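SusD homolog (Bacteroides thetaiotaomicron, PDB 3SGH) probably binds glycans at the outer membrane as a SusD-like lipoprotein of a polysaccharide-uptake system. Local coordinates at residues A[284-292]-A[436-444]; A[424-432]-A[450-458]. All coordinates share one frame; numbering follows the deposited sequence. Where two conformers were deposited one is given.

Interaction 1. Residues A[284-292]-A[436-444]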
loop_
_atom_site.group_PDB
_atom_site.type_symbol
_atom_site.label_atom_id
_atom_site.label_comp_id
_atom_site.label_asym_id
_atom_site.label_seq_id
_atom_site.Cartn_x
_atom_site.Cartn_y
_atom_site.Cartn_z
ATOM N N GLY A 284 20.136 3.282 1.745
ATOM C CA GLY A 284 19.132 2.367 2.308
ATOM C C GLY A 284 19.716 1.040 2.757
ATOM O O GLY A 284 20.897 0.753 2.509
ATOM N N VAL A 285 18.868 0.246 3.397
ATOM C CA VAL A 285 19.190 -1.098 3.885
ATOM C C VAL A 285 18.640 -2.140 2.950
ATOM O O VAL A 285 17.470 -2.087 2.576
ATOM C CB VAL A 285 18.655 -1.317 5.335
ATOM C CG1 VAL A 285 19.055 -2.759 5.845
ATOM C CG2 VAL A 285 19.155 -0.216 6.243
ATOM N N ARG A 286 19.474 -3.117 2.559
ATOM C CA ARG A 286 18.996 -4.204 1.730
ATOM C C ARG A 286 18.053 -5.096 2.567
ATOM O O ARG A 286 18.464 -5.652 3.593
ATOM C CB ARG A 286 20.173 -5.007 1.181
ATOM C CG ARG A 286 19.778 -6.145 0.251
ATOM C CD ARG A 286 19.365 -5.637 -1.165
ATOM N NE ARG A 286 18.909 -6.769 -1.958
ATOM C CZ ARG A 286 19.675 -7.656 -2.583
ATOM N NH1 ARG A 286 20.967 -7.503 -2.655
ATOM N NH2 ARG A 286 19.108 -8.703 -3.190
ATOM N N SER A 287 16.827 -5.264 2.083
ATOM C CA SER A 287 15.834 -6.104 2.736
ATOM C C SER A 287 16.203 -7.521 2.344
ATOM O O SER A 287 16.533 -7.771 1.172
ATOM C CB SER A 287 14.435 -5.747 2.254
ATOM O OG SER A 287 13.480 -6.526 2.926
ATOM N N GLY A 288 16.255 -8.431 3.305
ATOM C CA GLY A 288 16.676 -9.773 2.989
ATOM C C GLY A 288 18.196 -9.808 2.729
ATOM O O GLY A 288 18.661 -10.373 1.735
ATOM N N SER A 289 18.953 -9.197 3.628
ATOM C CA SER A 289 20.401 -9.018 3.449
ATOM C C SER A 289 21.182 -10.327 3.489
ATOM O O SER A 289 20.692 -11.352 3.981
ATOM C CB SER A 289 20.884 -8.036 4.534
ATOM O OG SER A 289 20.349 -8.384 5.797
ATOM N N ALA A 290 22.416 -10.290 2.973
ATOM C CA ALA A 290 23.305 -11.445 2.973
ATOM C C ALA A 290 23.566 -11.929 4.382
ATOM O O ALA A 290 23.675 -13.118 4.604
ATOM C CB ALA A 290 24.609 -11.130 2.248
ATOM N N GLU A 291 23.712 -11.001 5.320
ATOM C CA GLU A 291 23.804 -11.340 6.729
ATOM C C GLU A 291 22.446 -11.180 7.458
ATOM O O GLU A 291 21.577 -10.392 7.048
ATOM C CB GLU A 291 24.890 -10.490 7.395
ATOM C CG GLU A 291 24.486 -9.117 7.940
ATOM C CD GLU A 291 23.951 -8.116 6.891
ATOM O OE1 GLU A 291 24.220 -8.295 5.660
ATOM O OE2 GLU A 291 23.328 -7.105 7.333
ATOM N N ILE A 292 22.255 -11.945 8.528
ATOM C CA ILE A 292 21.008 -11.825 9.353
ATOM C C ILE A 292 20.867 -10.352 9.758
ATOM O O ILE A 292 21.822 -9.759 10.228
ATOM C CB ILE A 292 21.097 -12.727 10.621
ATOM C CG1 ILE A 292 21.031 -14.198 10.223
ATOM C CG2 ILE A 292 20.031 -12.381 11.597
ATOM C CD1 ILE A 292 21.508 -15.180 11.285
ATOM N N ARG A 436 10.395 -2.574 -10.376
ATOM C CA ARG A 436 11.271 -3.721 -10.208
ATOM C C ARG A 436 11.919 -3.729 -8.822
ATOM O O ARG A 436 13.101 -3.410 -8.635
ATOM C CB ARG A 436 12.312 -3.782 -11.306
ATOM C CG ARG A 436 11.743 -3.640 -12.718
ATOM C CD ARG A 436 12.826 -3.826 -13.726
ATOM N NE ARG A 436 12.404 -3.402 -15.068
ATOM C CZ ARG A 436 12.418 -4.166 -16.163
ATOM N NH1 ARG A 436 12.819 -5.429 -16.117
ATOM N NH2 ARG A 436 12.031 -3.658 -17.319
ATOM N N ILE A 437 11.115 -4.154 -7.854
ATOM C CA ILE A 437 11.500 -4.172 -6.435
ATOM C C ILE A 437 12.617 -5.171 -6.185
ATOM O O ILE A 437 12.558 -6.337 -6.643
ATOM C CB ILE A 437 10.298 -4.548 -5.533
ATOM C CG1 ILE A 437 9.162 -3.545 -5.702
ATOM C CG2 ILE A 437 10.717 -4.646 -4.085
ATOM C CD1 ILE A 437 9.650 -2.082 -5.590
ATOM N N PHE A 438 13.652 -4.730 -5.490
ATOM C CA PHE A 438 14.767 -5.615 -5.182
ATOM C C PHE A 438 14.315 -6.807 -4.324
ATOM O O PHE A 438 13.790 -6.613 -3.222
ATOM C CB PHE A 438 15.840 -4.892 -4.387
ATOM C CG PHE A 438 16.508 -3.732 -5.077
ATOM C CD1 PHE A 438 16.234 -3.359 -6.374
ATOM C CD2 PHE A 438 17.535 -3.070 -4.395
ATOM C CE1 PHE A 438 16.917 -2.257 -6.947
ATOM C CE2 PHE A 438 18.211 -2.031 -4.949
ATOM C CZ PHE A 438 17.928 -1.617 -6.219
ATOM N N PRO A 439 14.584 -8.031 -4.790
ATOM C CA PRO A 439 14.218 -9.213 -3.985
ATOM C C PRO A 439 15.225 -9.421 -2.868
ATOM O O PRO A 439 16.276 -8.778 -2.849
ATOM C CB PRO A 439 14.353 -10.351 -4.981
ATOM C CG PRO A 439 15.487 -9.917 -5.864
ATOM C CD PRO A 439 15.254 -8.417 -6.050
ATOM N N ALA A 440 14.919 -10.336 -1.959
ATOM C CA ALA A 440 15.851 -10.822 -0.977
ATOM C C ALA A 440 17.105 -11.365 -1.679
ATOM O O ALA A 440 17.034 -11.832 -2.836
ATOM C CB ALA A 440 15.175 -11.925 -0.142
ATOM N N THR A 441 18.228 -11.368 -0.961
ATOM C CA THR A 441 19.425 -12.051 -1.428
ATOM C C THR A 441 19.174 -13.563 -1.613
ATOM O O THR A 441 19.809 -14.214 -2.456
ATOM C CB THR A 441 20.648 -11.819 -0.508
ATOM O OG1 THR A 441 20.327 -12.252 0.834
ATOM C CG2 THR A 441 21.079 -10.337 -0.556
ATOM N N GLU A 442 18.280 -14.140 -0.823
ATOM C CA GLU A 442 17.913 -15.540 -0.989
ATOM C C GLU A 442 16.506 -15.747 -0.456
ATOM O O GLU A 442 16.068 -15.010 0.424
ATOM C CB GLU A 442 18.875 -16.468 -0.242
ATOM C CG GLU A 442 18.732 -16.413 1.257
ATOM C CD GLU A 442 19.795 -17.241 1.990
ATOM O OE1 GLU A 442 19.494 -18.371 2.434
ATOM O OE2 GLU A 442 20.923 -16.752 2.113
ATOM N N SER A 443 15.845 -16.780 -0.953
ATOM C CA SER A 443 14.599 -17.221 -0.392
ATOM C C SER A 443 14.852 -18.340 0.598
ATOM O O SER A 443 15.566 -19.296 0.313
ATOM C CB SER A 443 13.638 -17.704 -1.479
ATOM O OG SER A 443 12.494 -18.322 -0.900
HETATM N N MSE A 444 14.182 -18.234 1.729
HETATM C CA MSE A 444 14.178 -19.270 2.776
HETATM C C MSE A 444 12.894 -20.133 2.751
HETATM O O MSE A 444 12.614 -20.920 3.693
HETATM C CB MSE A 444 14.373 -18.617 4.139
HETATM C CG MSE A 444 15.705 -17.963 4.367
HETATM SE SE MSE A 444 17.060 -19.328 4.610
HETATM C CE MSE A 444 16.572 -19.858 6.384
HETATM O O HOH W 1 16.014 -6.511 -1.176
#

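Interaction 2. Residues A[424-432]-A[450-458]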
loop_
_atom_site.group_PDB
_atom_site.type_symbol
_atom_site.label_atom_id
_atom_site.label_comp_id
_atom_site.label_asym_id
_atom_site.label_seq_id
_atom_site.Cartn_x
_atom_site.Cartn_y
_atom_site.Cartn_z
ATOM N N ASN A 424 1.459 -0.454 -2.141
ATOM C CA ASN A 424 1.432 -0.061 -3.565
ATOM C C ASN A 424 2.489 -0.769 -4.403
ATOM O O ASN A 424 2.192 -1.348 -5.486
ATOM C CB ASN A 424 1.607 1.443 -3.743
ATOM C CG ASN A 424 1.577 1.830 -5.180
ATOM O OD1 ASN A 424 0.558 1.642 -5.849
ATOM N ND2 ASN A 424 2.703 2.325 -5.706
ATOM N N GLY A 425 3.720 -0.724 -3.923
ATOM C CA GLY A 425 4.815 -1.353 -4.663
ATOM C C GLY A 425 4.624 -2.851 -4.884
ATOM O O GLY A 425 4.775 -3.345 -5.995
ATOM N N TRP A 426 4.301 -3.564 -3.797
ATOM C CA TRP A 426 4.189 -5.016 -3.855
ATOM C C TRP A 426 3.008 -5.411 -4.736
ATOM O O TRP A 426 3.085 -6.386 -5.485
ATOM C CB TRP A 426 4.030 -5.570 -2.463
ATOM C CG TRP A 426 4.090 -7.049 -2.423
ATOM C CD1 TRP A 426 4.750 -7.872 -3.283
ATOM C CD2 TRP A 426 3.538 -7.872 -1.409
ATOM N NE1 TRP A 426 4.603 -9.151 -2.895
ATOM C CE2 TRP A 426 3.851 -9.193 -1.747
ATOM C CE3 TRP A 426 2.774 -7.624 -0.270
ATOM C CZ2 TRP A 426 3.423 -10.286 -0.991
ATOM C CZ3 TRP A 426 2.376 -8.698 0.511
ATOM C CH2 TRP A 426 2.725 -10.026 0.139
ATOM N N ALA A 427 1.919 -4.660 -4.620
ATOM C CA ALA A 427 0.732 -4.943 -5.412
ATOM C C ALA A 427 0.981 -4.712 -6.904
ATOM O O ALA A 427 0.706 -5.604 -7.732
ATOM C CB ALA A 427 -0.460 -4.133 -4.944
ATOM N N ASP A 428 1.537 -3.558 -7.261
ATOM C CA ASP A 428 1.848 -3.254 -8.686
ATOM C C ASP A 428 2.902 -4.220 -9.227
ATOM O O ASP A 428 2.806 -4.685 -10.390
ATOM C CB ASP A 428 2.275 -1.777 -8.902
ATOM C CG ASP A 428 1.085 -0.785 -8.853
ATOM O OD1 ASP A 428 -0.091 -1.232 -8.730
ATOM O OD2 ASP A 428 1.328 0.444 -8.980
ATOM N N PHE A 429 3.880 -4.596 -8.424
ATOM C CA PHE A 429 4.871 -5.557 -8.893
ATOM C C PHE A 429 4.198 -6.948 -9.176
ATOM O O PHE A 429 4.458 -7.580 -10.201
ATOM C CB PHE A 429 6.042 -5.686 -7.940
ATOM C CG PHE A 429 6.999 -6.805 -8.338
ATOM C CD1 PHE A 429 7.879 -6.632 -9.395
ATOM C CD2 PHE A 429 6.940 -8.038 -7.711
ATOM C CE1 PHE A 429 8.701 -7.658 -9.797
ATOM C CE2 PHE A 429 7.764 -9.092 -8.101
ATOM C CZ PHE A 429 8.656 -8.892 -9.157
ATOM N N ARG A 430 3.360 -7.407 -8.256
ATOM C CA ARG A 430 2.713 -8.707 -8.425
ATOM C C ARG A 430 1.778 -8.666 -9.629
ATOM O O ARG A 430 1.600 -9.672 -10.317
ATOM C CB ARG A 430 1.944 -9.106 -7.158
ATOM C CG ARG A 430 2.855 -9.597 -6.061
ATOM C CD ARG A 430 2.053 -10.047 -4.804
ATOM N NE ARG A 430 1.495 -8.911 -4.112
ATOM C CZ ARG A 430 0.462 -8.954 -3.273
ATOM N NH1 ARG A 430 -0.071 -10.114 -2.959
ATOM N NH2 ARG A 430 -0.024 -7.827 -2.746
ATOM N N ARG A 431 1.236 -7.471 -9.919
ATOM C CA ARG A 431 0.275 -7.339 -11.024
ATOM C C ARG A 431 0.953 -7.194 -12.388
ATOM O O ARG A 431 0.416 -7.684 -13.385
ATOM C CB ARG A 431 -0.682 -6.148 -10.747
ATOM C CG ARG A 431 -1.799 -5.935 -11.782
ATOM C CD ARG A 431 -2.775 -4.893 -11.341
ATOM N NE ARG A 431 -2.146 -3.602 -11.041
ATOM C CZ ARG A 431 -1.839 -2.654 -11.936
ATOM N NH1 ARG A 431 -2.120 -2.826 -13.215
ATOM N NH2 ARG A 431 -1.229 -1.537 -11.539
ATOM N N THR A 432 2.089 -6.474 -12.444
ATOM C CA THR A 432 2.657 -6.022 -13.729
ATOM C C THR A 432 4.157 -6.293 -13.932
ATOM O O THR A 432 4.659 -6.183 -15.073
ATOM C CB THR A 432 2.529 -4.481 -13.903
ATOM O OG1 THR A 432 3.396 -3.819 -12.969
ATOM C CG2 THR A 432 1.097 -4.006 -13.672
ATOM N N THR A 450 13.499 -15.781 -5.776
ATOM C CA THR A 450 13.808 -14.352 -5.759
ATOM C C THR A 450 13.336 -13.600 -7.034
ATOM O O THR A 450 13.179 -12.389 -7.002
ATOM C CB THR A 450 15.314 -14.140 -5.551
ATOM O OG1 THR A 450 16.003 -14.853 -6.584
ATOM C CG2 THR A 450 15.747 -14.664 -4.160
ATOM N N GLY A 451 13.087 -14.302 -8.129
ATOM C CA GLY A 451 12.560 -13.643 -9.318
ATOM C C GLY A 451 11.199 -12.993 -9.105
ATOM O O GLY A 451 10.937 -11.921 -9.633
ATOM N N ARG A 452 10.333 -13.665 -8.348
ATOM C CA ARG A 452 8.953 -13.216 -8.178
ATOM C C ARG A 452 8.605 -12.845 -6.743
ATOM O O ARG A 452 7.589 -12.174 -6.517
ATOM C CB ARG A 452 8.000 -14.308 -8.676
ATOM C CG ARG A 452 8.323 -14.684 -10.155
ATOM C CD ARG A 452 7.370 -15.635 -10.742
ATOM N NE ARG A 452 6.038 -15.087 -10.945
ATOM C CZ ARG A 452 4.919 -15.508 -10.334
ATOM N NH1 ARG A 452 4.924 -16.488 -9.439
ATOM N NH2 ARG A 452 3.763 -14.961 -10.653
ATOM N N GLY A 453 9.425 -13.316 -5.808
ATOM C CA GLY A 453 9.255 -13.010 -4.399
ATOM C C GLY A 453 8.077 -13.750 -3.756
ATOM O O GLY A 453 7.500 -14.684 -4.347
ATOM N N GLN A 454 7.720 -13.307 -2.559
ATOM C CA GLN A 454 6.537 -13.804 -1.856
ATOM C C GLN A 454 5.314 -13.283 -2.577
ATOM O O GLN A 454 5.295 -12.157 -2.999
ATOM C CB GLN A 454 6.537 -13.359 -0.381
ATOM C CG GLN A 454 5.319 -13.881 0.378
ATOM C CD GLN A 454 5.540 -14.036 1.873
ATOM O OE1 GLN A 454 6.692 -14.023 2.365
ATOM N NE2 GLN A 454 4.425 -14.224 2.626
ATOM N N ARG A 455 4.296 -14.114 -2.750
ATOM C CA ARG A 455 3.176 -13.792 -3.622
ATOM C C ARG A 455 1.892 -13.433 -2.825
ATOM O O ARG A 455 1.005 -12.769 -3.356
ATOM C CB ARG A 455 2.952 -14.915 -4.595
ATOM C CG ARG A 455 4.162 -15.276 -5.414
ATOM C CD ARG A 455 4.779 -14.111 -6.229
ATOM N NE ARG A 455 3.845 -13.578 -7.228
ATOM C CZ ARG A 455 4.078 -12.545 -8.046
ATOM N NH1 ARG A 455 5.209 -11.862 -7.981
ATOM N NH2 ARG A 455 3.175 -12.174 -8.951
ATOM N N ARG A 456 1.836 -13.877 -1.570
ATOM C CA ARG A 456 0.707 -13.646 -0.666
ATOM C C ARG A 456 1.071 -14.012 0.775
ATOM O O ARG A 456 2.053 -14.714 1.018
ATOM C CB ARG A 456 -0.509 -14.490 -1.072
ATOM C CG ARG A 456 -0.388 -15.975 -0.859
ATOM C CD ARG A 456 -1.544 -16.754 -1.413
ATOM N NE ARG A 456 -2.657 -16.773 -0.455
ATOM C CZ ARG A 456 -2.783 -17.668 0.521
ATOM N NH1 ARG A 456 -1.844 -18.599 0.726
ATOM N NH2 ARG A 456 -3.836 -17.617 1.332
ATOM N N LEU A 457 0.257 -13.551 1.718
ATOM C CA LEU A 457 0.280 -14.091 3.070
ATOM C C LEU A 457 -0.677 -15.290 3.120
ATOM O O LEU A 457 -1.587 -15.387 2.311
ATOM C CB LEU A 457 -0.132 -13.013 4.080
ATOM C CG LEU A 457 0.992 -12.085 4.559
ATOM C CD1 LEU A 457 1.791 -11.465 3.422
ATOM C CD2 LEU A 457 0.398 -11.006 5.482
ATOM N N ARG A 458 -0.471 -16.177 4.090
ATOM C CA ARG A 458 -1.261 -17.368 4.254
ATOM C C ARG A 458 -2.426 -17.108 5.203
ATOM O O ARG A 458 -2.426 -16.115 5.954
ATOM C CB ARG A 458 -0.390 -18.505 4.806
ATOM C CG ARG A 458 0.648 -19.010 3.821
ATOM C CD ARG A 458 1.538 -20.114 4.410
ATOM N NE ARG A 458 2.451 -19.520 5.408
ATOM C CZ ARG A 458 2.286 -19.567 6.726
ATOM N NH1 ARG A 458 1.252 -20.208 7.265
ATOM N NH2 ARG A 458 3.145 -18.956 7.531
HETATM O O HOH W 2 5.123 -10.301 -10.518
#

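Interaction 1. Residues A[284-292]-A[436-444]
The carbonyl oxygen of G288 is gripped twice by a single residue, T441. The backbone N of T441 approaches it in the carbonyl plane at 2.9 Å, while T441 OG1 donates to the same G288 O over 2.7 Å, tilted 28° from that plane. The hydroxyl owes its reach to its first torsion (chi1 57°), which sets OG1 between the backbone N and the carbonyl carbon and turns the methyl away from the carbonyl carbon. That methyl, T441 CG2, lies over one face of the R286 guanidinium, 3.5 Å from R286 NH1.

R286 answers with its edge. R286 NH2 makes a nearly straight bond (168°) to P439 O at 2.9 Å, the acceptor lying in the guanidinium plane, and NE adds a weak bond to the same oxygen. A water that accepts from R286 NE at 3.0 Å also lies within hydrogen-bonding distance of S287 O and P439 O. R286 NH1 donates to the backbone carbonyl of N385.

The CA atoms of G288 and A440 are 4.2 Å apart, and a CB on G288 would collide with the A440 methyl; the positive phi favours glycine as well. This is loop-to-loop packing of the SusD-like chain, with F438 resting on helix 253-261. Two loops distant in sequence are thus joined by carbonyl oxygens, each met by more than one donor, and the charge of R286 is probably spread over neutral acceptors.

Interaction 2. Residues A[424-432]-A[450-458]
R430 meets R455 along almost its whole length, and its side chain can be followed outward from the helix. R430 CB lies 3.8 Å from R455 NH2. R430 CG sits over the centre of one guanidinium face of R455, 3.8 Å from R455 CZ, while R452 NH2 lies over the opposite face. CD then passes close to R455 O. Beyond it the chain bends at chi3 (-72°), which swings NE back to donate to W426 O, from above that carbonyl's plane, and brings the guanidinium face over CE2 of the W426 indole. At the tip, R430 NH1 donates to R455 O at 2.9 Å, again from above the carbonyl plane, and NH2 binds the carbonyl of S118.

R455 runs the opposite way, its guanidinium turned 78° from that of R430. R455 NH1 bonds R452 O at 2.8 Å and a water that also donates to F429 O; its NH2 makes a weak bond to R430 O. D488 OD1 makes a salt bridge with R455 NE, and D488 OD2 one with R452 NH2. The ring of F429 presents its edge to R452 O, CE2 standing 3.5 Å away.

W426 directs its indole edge at the loop: NE1 donates to Q454 O at 3.1 Å with the acceptor in the ring plane, and CH2 touches L457 CD1 at 3.7 Å. W426 and L457 both also rest on L119, so loop and helix pack against helix 100-120 of the SusD-like alpha-helical fold.

Were R430 replaced by an alanine, R455 O would probably lose its NH1 donor, the R455 guanidinium its aliphatic cover on one face and the indole its flat neighbour. D488, shared by R452 and R455, probably offsets the close approach of those two like charges.

In the fold
The two contacts illustrate how a protein whose regular structure is almost all helix fixes its long loops. The connection between helices 424-432 and 461-466 supplies both 436-444 and 450-458, so one irregular stretch of chain is held twice: to the distant loop 284-292 in interaction 1, and back against the helix that precedes it in interaction 2. The centres of the contacts lie about 14 Å apart, and they touch directly where P439 CB comes within 3.1 Å of T450 O and T450 CG2 packs 3.4 Å from A440 O. Arginines bonded to backbone carbonyls recur in both, but interaction 2 lies nearer the centre of the chain, its own centre about 12 Å away against about 19 Å.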